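Local coordinates for protein Bse634I restriction endonuclease (Geobacillus stearothermophilus, PDB 1KNV) that cuts double-stranded DNA as a type II restriction endonuclease, probably with the help of divalent metal ions, at residues Asn4-Glu16 against Ile22-Tyr34. Sequence-based numbering, arbitrary orientation.
Sequences NLTNSNCVEEYKE and IRIKPFNALIELY
A two-stranded antiparallel beta hairpin near the N-terminus, strand 11-16 beside the strand ending at Ile24, runs straight into helix 26-33, and the loop before the first strand lies against that helix. Glu12 and Arg23 are the hydrogen-bonded pair: Glu12 N donates to Arg23 O at 2.8 Å and Arg23 N to Glu12 O. On the same face their side chains lie side by side, and Arg23 NE reaches Glu12 OE1 at 2.9 Å in a salt bridge. The carboxylate and guanidinium planes are 86° apart; NE comes from above the carboxylate plane, while OE1 lies in the guanidinium plane. Lys25, folded back through three successive bends, adds a weak bond from NZ to this same oxygen. A bend at chi3 (107°) turns the guanidinium flat onto one face of the Tyr14 ring, a cation-pi stack with Arg23 CZ 3.8 Å from the ring centre. With an alanine in place of Arg23, that ring face would probably lose this cover and the Glu12 carboxylate would keep just the weak lysine bond across the hairpin. Further back, Lys25, the helix N-cap residue, donates through its N to Cys10 O, while Cys10 CB packs on Ala29 CB. Glu32, whose OE1 also bonds Tyr53 of helix 43-60, receives Asn9 N on the syn lone pair of OE2, and Asn28 ND2 donates to Asn9 O at 3.0 Å from above the carbonyl plane.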
ATOM      1  N   ASN B   4     -54.930   2.056 -38.558  1.00 77.18           N
ATOM      2  CA  ASN B   4     -55.288   2.888 -37.421  1.00 76.41           C
ATOM      3  C   ASN B   4     -54.308   3.383 -36.351  1.00 74.77           C
ATOM      4  O   ASN B   4     -54.131   2.855 -35.219  1.00 75.12           O
ATOM      5  CB  ASN B   4     -56.588   2.443 -36.746  1.00 77.77           C
ATOM      6  CG  ASN B   4     -57.618   3.611 -36.695  1.00 78.85           C
ATOM      7  OD1 ASN B   4     -58.512   3.725 -37.541  1.00 79.94           O
ATOM      8  ND2 ASN B   4     -57.436   4.521 -35.736  1.00 78.67           N
ATOM      9  N   LEU B   5     -53.780   4.532 -36.748  1.00 71.94           N
ATOM     10  CA  LEU B   5     -52.788   5.345 -36.079  1.00 69.12           C
ATOM     11  C   LEU B   5     -53.446   6.422 -35.228  1.00 68.80           C
ATOM     12  O   LEU B   5     -52.991   6.630 -34.100  1.00 69.15           O
ATOM     13  CB  LEU B   5     -51.946   5.994 -37.136  1.00 67.89           C
ATOM     14  CG  LEU B   5     -51.299   5.106 -38.168  1.00 66.92           C
ATOM     15  CD1 LEU B   5     -50.754   5.927 -39.318  1.00 66.39           C
ATOM     16  CD2 LEU B   5     -50.232   4.348 -37.454  1.00 66.94           C
ATOM     17  N   THR B   6     -54.467   7.134 -35.733  1.00 67.90           N
ATOM     18  CA  THR B   6     -55.155   8.144 -34.930  1.00 66.33           C
ATOM     19  C   THR B   6     -55.561   7.394 -33.681  1.00 65.36           C
ATOM     20  O   THR B   6     -56.074   7.970 -32.719  1.00 64.90           O
ATOM     21  CB  THR B   6     -56.440   8.663 -35.600  1.00 65.69           C
ATOM     22  OG1 THR B   6     -57.404   7.606 -35.672  1.00 65.37           O
ATOM     23  CG2 THR B   6     -56.128   9.204 -36.964  1.00 65.94           C
ATOM     24  N   ASN B   7     -55.300   6.097 -33.721  1.00 64.58           N
ATOM     25  CA  ASN B   7     -55.584   5.166 -32.646  1.00 63.56           C
ATOM     26  C   ASN B   7     -54.351   4.682 -31.860  1.00 62.68           C
ATOM     27  O   ASN B   7     -54.465   3.801 -31.003  1.00 63.08           O
ATOM     28  CB  ASN B   7     -56.263   3.947 -33.224  1.00 63.98           C
ATOM     29  CG  ASN B   7     -57.239   3.351 -32.283  1.00 64.82           C
ATOM     30  OD1 ASN B   7     -58.294   3.915 -32.010  1.00 65.52           O
ATOM     31  ND2 ASN B   7     -56.905   2.184 -31.759  1.00 65.40           N
ATOM     32  N   SER B   8     -53.167   5.209 -32.148  1.00 61.16           N
ATOM     33  CA  SER B   8     -51.986   4.764 -31.411  1.00 59.30           C
ATOM     34  C   SER B   8     -51.979   5.394 -30.028  1.00 57.58           C
ATOM     35  O   SER B   8     -52.607   6.432 -29.798  1.00 56.93           O
ATOM     36  CB  SER B   8     -50.686   5.128 -32.141  1.00 60.21           C
ATOM     37  OG  SER B   8     -49.573   4.730 -31.357  1.00 61.89           O
ATOM     38  N   ASN B   9     -51.292   4.734 -29.102  1.00 55.63           N
ATOM     39  CA  ASN B   9     -51.174   5.209 -27.728  1.00 53.71           C
ATOM     40  C   ASN B   9     -49.727   5.584 -27.428  1.00 51.28           C
ATOM     41  O   ASN B   9     -49.344   5.767 -26.271  1.00 50.24           O
ATOM     42  CB  ASN B   9     -51.639   4.123 -26.758  1.00 54.93           C
ATOM     43  CG  ASN B   9     -53.140   3.968 -26.743  1.00 56.20           C
ATOM     44  OD1 ASN B   9     -53.663   2.894 -26.457  1.00 57.59           O
ATOM     45  ND2 ASN B   9     -53.847   5.052 -27.045  1.00 57.11           N
ATOM     46  N   CYS B  10     -48.927   5.700 -28.484  1.00 49.30           N
ATOM     47  CA  CYS B  10     -47.519   6.039 -28.344  1.00 46.76           C
ATOM     48  C   CYS B  10     -47.337   7.537 -28.155  1.00 46.03           C
ATOM     49  O   CYS B  10     -46.221   8.049 -28.223  1.00 45.12           O
ATOM     50  CB  CYS B  10     -46.741   5.566 -29.568  1.00 45.74           C
ATOM     51  SG  CYS B  10     -47.192   6.405 -31.075  1.00 44.86           S
ATOM     52  N   VAL B  11     -48.453   8.227 -27.937  1.00 45.78           N
ATOM     53  CA  VAL B  11     -48.480   9.669 -27.694  1.00 45.54           C
ATOM     54  C   VAL B  11     -49.721   9.929 -26.846  1.00 45.66           C
ATOM     55  O   VAL B  11     -50.727   9.232 -26.980  1.00 44.40           O
ATOM     56  CB  VAL B  11     -48.563  10.503 -29.007  1.00 44.99           C
ATOM     57  CG1 VAL B  11     -47.299  10.317 -29.827  1.00 44.16           C
ATOM     58  CG2 VAL B  11     -49.787  10.104 -29.814  1.00 45.03           C
ATOM     59  N   GLU B  12     -49.648  10.919 -25.967  1.00 47.06           N
ATOM     60  CA  GLU B  12     -50.765  11.232 -25.087  1.00 48.83           C
ATOM     61  C   GLU B  12     -50.910  12.736 -24.892  1.00 49.86           C
ATOM     62  O   GLU B  12     -49.916  13.463 -24.866  1.00 50.00           O
ATOM     63  CB  GLU B  12     -50.549  10.528 -23.743  1.00 49.61           C
ATOM     64  CG  GLU B  12     -51.327  11.073 -22.567  1.00 50.70           C
ATOM     65  CD  GLU B  12     -51.087  10.259 -21.307  1.00 51.99           C
ATOM     66  OE1 GLU B  12     -49.934   9.840 -21.080  1.00 51.87           O
ATOM     67  OE2 GLU B  12     -52.050  10.044 -20.539  1.00 53.47           O
ATOM     68  N   GLU B  13     -52.153  13.205 -24.792  1.00 51.50           N
ATOM     69  CA  GLU B  13     -52.396  14.629 -24.579  1.00 52.30           C
ATOM     70  C   GLU B  13     -52.713  14.822 -23.114  1.00 50.97           C
ATOM     71  O   GLU B  13     -53.345  13.987 -22.473  1.00 50.77           O
ATOM     72  CB  GLU B  13     -53.603  15.172 -25.347  1.00 54.29           C
ATOM     73  CG  GLU B  13     -54.106  14.381 -26.528  1.00 57.83           C
ATOM     74  CD  GLU B  13     -55.394  14.990 -27.077  1.00 59.63           C
ATOM     75  OE1 GLU B  13     -55.988  15.852 -26.380  1.00 60.23           O
ATOM     76  OE2 GLU B  13     -55.815  14.607 -28.191  1.00 60.18           O
ATOM     77  N   TYR B  14     -52.281  15.947 -22.583  1.00 49.51           N
ATOM     78  CA  TYR B  14     -52.555  16.240 -21.201  1.00 49.08           C
ATOM     79  C   TYR B  14     -52.504  17.741 -21.039  1.00 50.14           C
ATOM     80  O   TYR B  14     -51.848  18.436 -21.815  1.00 50.27           O
ATOM     81  CB  TYR B  14     -51.525  15.544 -20.304  1.00 46.12           C
ATOM     82  CG  TYR B  14     -50.122  16.099 -20.399  1.00 43.54           C
ATOM     83  CD1 TYR B  14     -49.621  16.950 -19.415  1.00 41.96           C
ATOM     84  CD2 TYR B  14     -49.294  15.774 -21.477  1.00 42.96           C
ATOM     85  CE1 TYR B  14     -48.335  17.470 -19.499  1.00 40.89           C
ATOM     86  CE2 TYR B  14     -48.003  16.292 -21.573  1.00 41.61           C
ATOM     87  CZ  TYR B  14     -47.531  17.137 -20.577  1.00 41.70           C
ATOM     88  OH  TYR B  14     -46.259  17.658 -20.659  1.00 41.56           O
ATOM     89  N   LYS B  15     -53.233  18.243 -20.056  1.00 52.31           N
ATOM     90  CA  LYS B  15     -53.238  19.666 -19.807  1.00 56.03           C
ATOM     91  C   LYS B  15     -52.395  19.994 -18.584  1.00 57.53           C
ATOM     92  O   LYS B  15     -52.269  19.197 -17.652  1.00 58.74           O
ATOM     93  CB  LYS B  15     -54.661  20.184 -19.611  1.00 57.24           C
ATOM     94  CG  LYS B  15     -55.503  20.169 -20.871  1.00 58.91           C
ATOM     95  CD  LYS B  15     -56.844  20.814 -20.605  1.00 60.59           C
ATOM     96  CE  LYS B  15     -57.803  20.612 -21.757  1.00 62.11           C
ATOM     97  NZ  LYS B  15     -59.142  21.184 -21.433  1.00 63.73           N
ATOM     98  N   GLU B  16     -51.803  21.179 -18.624  1.00 58.50           N
ATOM     99  CA  GLU B  16     -50.965  21.695 -17.561  1.00 59.43           C
ATOM    100  C   GLU B  16     -51.212  23.189 -17.582  1.00 59.30           C
ATOM    101  O   GLU B  16     -50.906  23.856 -18.569  1.00 58.80           O
ATOM    102  CB  GLU B  16     -49.496  21.419 -17.853  1.00 60.51           C
ATOM    103  CG  GLU B  16     -48.885  20.331 -17.003  1.00 62.87           C
ATOM    104  CD  GLU B  16     -47.380  20.438 -16.963  1.00 64.07           C
ATOM    105  OE1 GLU B  16     -46.879  21.580 -16.896  1.00 65.40           O
ATOM    106  OE2 GLU B  16     -46.698  19.392 -16.989  1.00 65.30           O
ATOM    107  N   ILE B  22     -48.300  17.596 -25.247  1.00 46.14           N
ATOM    108  CA  ILE B  22     -48.176  16.247 -25.783  1.00 45.27           C
ATOM    109  C   ILE B  22     -46.945  15.525 -25.240  1.00 44.59           C
ATOM    110  O   ILE B  22     -45.838  16.068 -25.253  1.00 44.65           O
ATOM    111  CB  ILE B  22     -48.078  16.276 -27.327  1.00 45.44           C
ATOM    112  CG1 ILE B  22     -49.158  17.205 -27.910  1.00 45.41           C
ATOM    113  CG2 ILE B  22     -48.205  14.863 -27.878  1.00 45.47           C
ATOM    114  CD1 ILE B  22     -50.592  16.847 -27.526  1.00 44.46           C
ATOM    115  N   ARG B  23     -47.143  14.297 -24.767  1.00 43.31           N
ATOM    116  CA  ARG B  23     -46.043  13.494 -24.236  1.00 41.74           C
ATOM    117  C   ARG B  23     -45.942  12.175 -24.995  1.00 39.76           C
ATOM    118  O   ARG B  23     -46.955  11.555 -25.311  1.00 39.07           O
ATOM    119  CB  ARG B  23     -46.258  13.182 -22.750  1.00 42.94           C
ATOM    120  CG  ARG B  23     -47.421  12.238 -22.495  1.00 43.69           C
ATOM    121  CD  ARG B  23     -47.321  11.532 -21.152  1.00 44.45           C
ATOM    122  NE  ARG B  23     -48.281  12.038 -20.173  1.00 44.67           N
ATOM    123  CZ  ARG B  23     -48.072  13.094 -19.393  1.00 44.95           C
ATOM    124  NH1 ARG B  23     -46.930  13.773 -19.469  1.00 44.83           N
ATOM    125  NH2 ARG B  23     -49.008  13.471 -18.528  1.00 45.12           N
ATOM    126  N   ILE B  24     -44.725  11.746 -25.293  1.00 37.88           N
ATOM    127  CA  ILE B  24     -44.552  10.478 -25.985  1.00 36.81           C
ATOM    128  C   ILE B  24     -44.622   9.356 -24.952  1.00 36.82           C
ATOM    129  O   ILE B  24     -44.217   9.531 -23.807  1.00 38.47           O
ATOM    130  CB  ILE B  24     -43.195  10.401 -26.694  1.00 35.93           C
ATOM    131  CG1 ILE B  24     -43.097  11.514 -27.737  1.00 34.87           C
ATOM    132  CG2 ILE B  24     -43.016   9.025 -27.327  1.00 34.45           C
ATOM    133  CD1 ILE B  24     -41.762  11.568 -28.435  1.00 35.16           C
ATOM    134  N   LYS B  25     -45.156   8.211 -25.356  1.00 36.18           N
ATOM    135  CA  LYS B  25     -45.262   7.060 -24.467  1.00 35.39           C
ATOM    136  C   LYS B  25     -44.365   5.986 -25.081  1.00 34.61           C
ATOM    137  O   LYS B  25     -44.832   5.129 -25.834  1.00 35.14           O
ATOM    138  CB  LYS B  25     -46.717   6.584 -24.398  1.00 35.71           C
ATOM    139  CG  LYS B  25     -47.701   7.668 -23.983  1.00 35.65           C
ATOM    140  CD  LYS B  25     -47.320   8.275 -22.647  1.00 36.21           C
ATOM    141  CE  LYS B  25     -47.445   7.255 -21.535  1.00 36.73           C
ATOM    142  NZ  LYS B  25     -48.829   6.727 -21.481  1.00 37.31           N
ATOM    143  N   PRO B  26     -43.060   6.024 -24.762  1.00 33.55           N
ATOM    144  CA  PRO B  26     -42.063   5.078 -25.275  1.00 32.50           C
ATOM    145  C   PRO B  26     -42.401   3.609 -25.155  1.00 31.31           C
ATOM    146  O   PRO B  26     -42.162   2.840 -26.076  1.00 31.80           O
ATOM    147  CB  PRO B  26     -40.797   5.447 -24.500  1.00 32.49           C
ATOM    148  CG  PRO B  26     -41.333   6.008 -23.221  1.00 32.99           C
ATOM    149  CD  PRO B  26     -42.479   6.858 -23.696  1.00 33.32           C
ATOM    150  N   PHE B  27     -42.969   3.223 -24.025  1.00 31.74           N
ATOM    151  CA  PHE B  27     -43.301   1.827 -23.793  1.00 31.99           C
ATOM    152  C   PHE B  27     -44.462   1.325 -24.633  1.00 32.25           C
ATOM    153  O   PHE B  27     -44.465   0.171 -25.059  1.00 32.95           O
ATOM    154  CB  PHE B  27     -43.555   1.621 -22.301  1.00 31.09           C
ATOM    155  CG  PHE B  27     -42.395   2.045 -21.441  1.00 31.51           C
ATOM    156  CD1 PHE B  27     -42.589   2.866 -20.340  1.00 31.48           C
ATOM    157  CD2 PHE B  27     -41.097   1.642 -21.756  1.00 31.56           C
ATOM    158  CE1 PHE B  27     -41.505   3.284 -19.559  1.00 32.20           C
ATOM    159  CE2 PHE B  27     -40.010   2.052 -20.984  1.00 31.66           C
ATOM    160  CZ  PHE B  27     -40.214   2.874 -19.885  1.00 31.81           C
ATOM    161  N   ASN B  28     -45.447   2.182 -24.884  1.00 33.41           N
ATOM    162  CA  ASN B  28     -46.578   1.774 -25.711  1.00 34.64           C
ATOM    163  C   ASN B  28     -46.108   1.661 -27.155  1.00 33.87           C
ATOM    164  O   ASN B  28     -46.609   0.838 -27.919  1.00 33.18           O
ATOM    165  CB  ASN B  28     -47.732   2.776 -25.613  1.00 35.83           C
ATOM    166  CG  ASN B  28     -48.281   2.895 -24.203  1.00 37.72           C
ATOM    167  OD1 ASN B  28     -48.344   1.913 -23.455  1.00 38.21           O
ATOM    168  ND2 ASN B  28     -48.698   4.101 -23.837  1.00 38.70           N
ATOM    169  N   ALA B  29     -45.135   2.486 -27.521  1.00 33.47           N
ATOM    170  CA  ALA B  29     -44.595   2.454 -28.869  1.00 33.72           C
ATOM    171  C   ALA B  29     -43.944   1.097 -29.084  1.00 34.36           C
ATOM    172  O   ALA B  29     -44.127   0.471 -30.130  1.00 35.09           O
ATOM    173  CB  ALA B  29     -43.565   3.562 -29.057  1.00 33.60           C
ATOM    174  N   LEU B  30     -43.191   0.644 -28.082  1.00 34.15           N
ATOM    175  CA  LEU B  30     -42.493  -0.640 -28.153  1.00 33.28           C
ATOM    176  C   LEU B  30     -43.442  -1.817 -28.291  1.00 33.99           C
ATOM    177  O   LEU B  30     -43.268  -2.671 -29.158  1.00 33.86           O
ATOM    178  CB  LEU B  30     -41.623  -0.844 -26.912  1.00 31.00           C
ATOM    179  CG  LEU B  30     -40.330  -0.038 -26.858  1.00 29.12           C
ATOM    180  CD1 LEU B  30     -39.711  -0.181 -25.496  1.00 28.95           C
ATOM    181  CD2 LEU B  30     -39.377  -0.525 -27.921  1.00 28.14           C
ATOM    182  N   ILE B  31     -44.441  -1.860 -27.422  1.00 35.10           N
ATOM    183  CA  ILE B  31     -45.415  -2.938 -27.437  1.00 37.86           C
ATOM    184  C   ILE B  31     -46.173  -2.982 -28.760  1.00 39.11           C
ATOM    185  O   ILE B  31     -46.316  -4.042 -29.370  1.00 39.70           O
ATOM    186  CB  ILE B  31     -46.409  -2.775 -26.279  1.00 37.68           C
ATOM    187  CG1 ILE B  31     -45.643  -2.725 -24.958  1.00 37.90           C
ATOM    188  CG2 ILE B  31     -47.395  -3.927 -26.274  1.00 38.45           C
ATOM    189  CD1 ILE B  31     -46.520  -2.509 -23.774  1.00 38.47           C
ATOM    190  N   GLU B  32     -46.648  -1.817 -29.194  1.00 39.99           N
ATOM    191  CA  GLU B  32     -47.389  -1.692 -30.440  1.00 40.32           C
ATOM    192  C   GLU B  32     -46.584  -2.169 -31.636  1.00 40.27           C
ATOM    193  O   GLU B  32     -47.151  -2.707 -32.584  1.00 40.93           O
ATOM    194  CB  GLU B  32     -47.827  -0.231 -30.657  1.00 41.15           C
ATOM    195  CG  GLU B  32     -49.122   0.137 -29.930  1.00 41.99           C
ATOM    196  CD  GLU B  32     -49.393   1.632 -29.955  1.00 42.56           C
ATOM    197  OE1 GLU B  32     -48.993   2.284 -30.945  1.00 42.80           O
ATOM    198  OE2 GLU B  32     -50.009   2.140 -28.992  1.00 42.22           O
ATOM    199  N   LEU B  33     -45.271  -1.984 -31.600  1.00 39.80           N
ATOM    200  CA  LEU B  33     -44.456  -2.398 -32.734  1.00 39.41           C
ATOM    201  C   LEU B  33     -43.758  -3.740 -32.518  1.00 39.47           C
ATOM    202  O   LEU B  33     -43.106  -4.254 -33.424  1.00 39.69           O
ATOM    203  CB  LEU B  33     -43.421  -1.338 -33.072  1.00 38.62           C
ATOM    204  CG  LEU B  33     -43.919   0.013 -33.535  1.00 38.05           C
ATOM    205  CD1 LEU B  33     -42.747   0.915 -33.879  1.00 37.65           C
ATOM    206  CD2 LEU B  33     -44.792  -0.226 -34.728  1.00 39.86           C
ATOM    207  N   TYR B  34     -43.917  -4.330 -31.335  1.00 39.57           N
ATOM    208  CA  TYR B  34     -43.302  -5.628 -31.070  1.00 40.40           C
ATOM    209  C   TYR B  34     -44.234  -6.635 -30.398  1.00 42.75           C
ATOM    210  O   TYR B  34     -43.886  -7.267 -29.403  1.00 43.80           O
ATOM    211  CB  TYR B  34     -42.019  -5.462 -30.257  1.00 37.89           C
ATOM    212  CG  TYR B  34     -40.985  -4.609 -30.967  1.00 35.46           C
ATOM    213  CD1 TYR B  34     -40.894  -3.245 -30.724  1.00 34.41           C
ATOM    214  CD2 TYR B  34     -40.132  -5.163 -31.906  1.00 33.93           C
ATOM    215  CE1 TYR B  34     -39.977  -2.451 -31.407  1.00 33.56           C
ATOM    216  CE2 TYR B  34     -39.217  -4.377 -32.594  1.00 33.64           C
ATOM    217  CZ  TYR B  34     -39.152  -3.026 -32.335  1.00 33.40           C
ATOM    218  OH  TYR B  34     -38.254  -2.236 -33.016  1.00 34.45           O
TER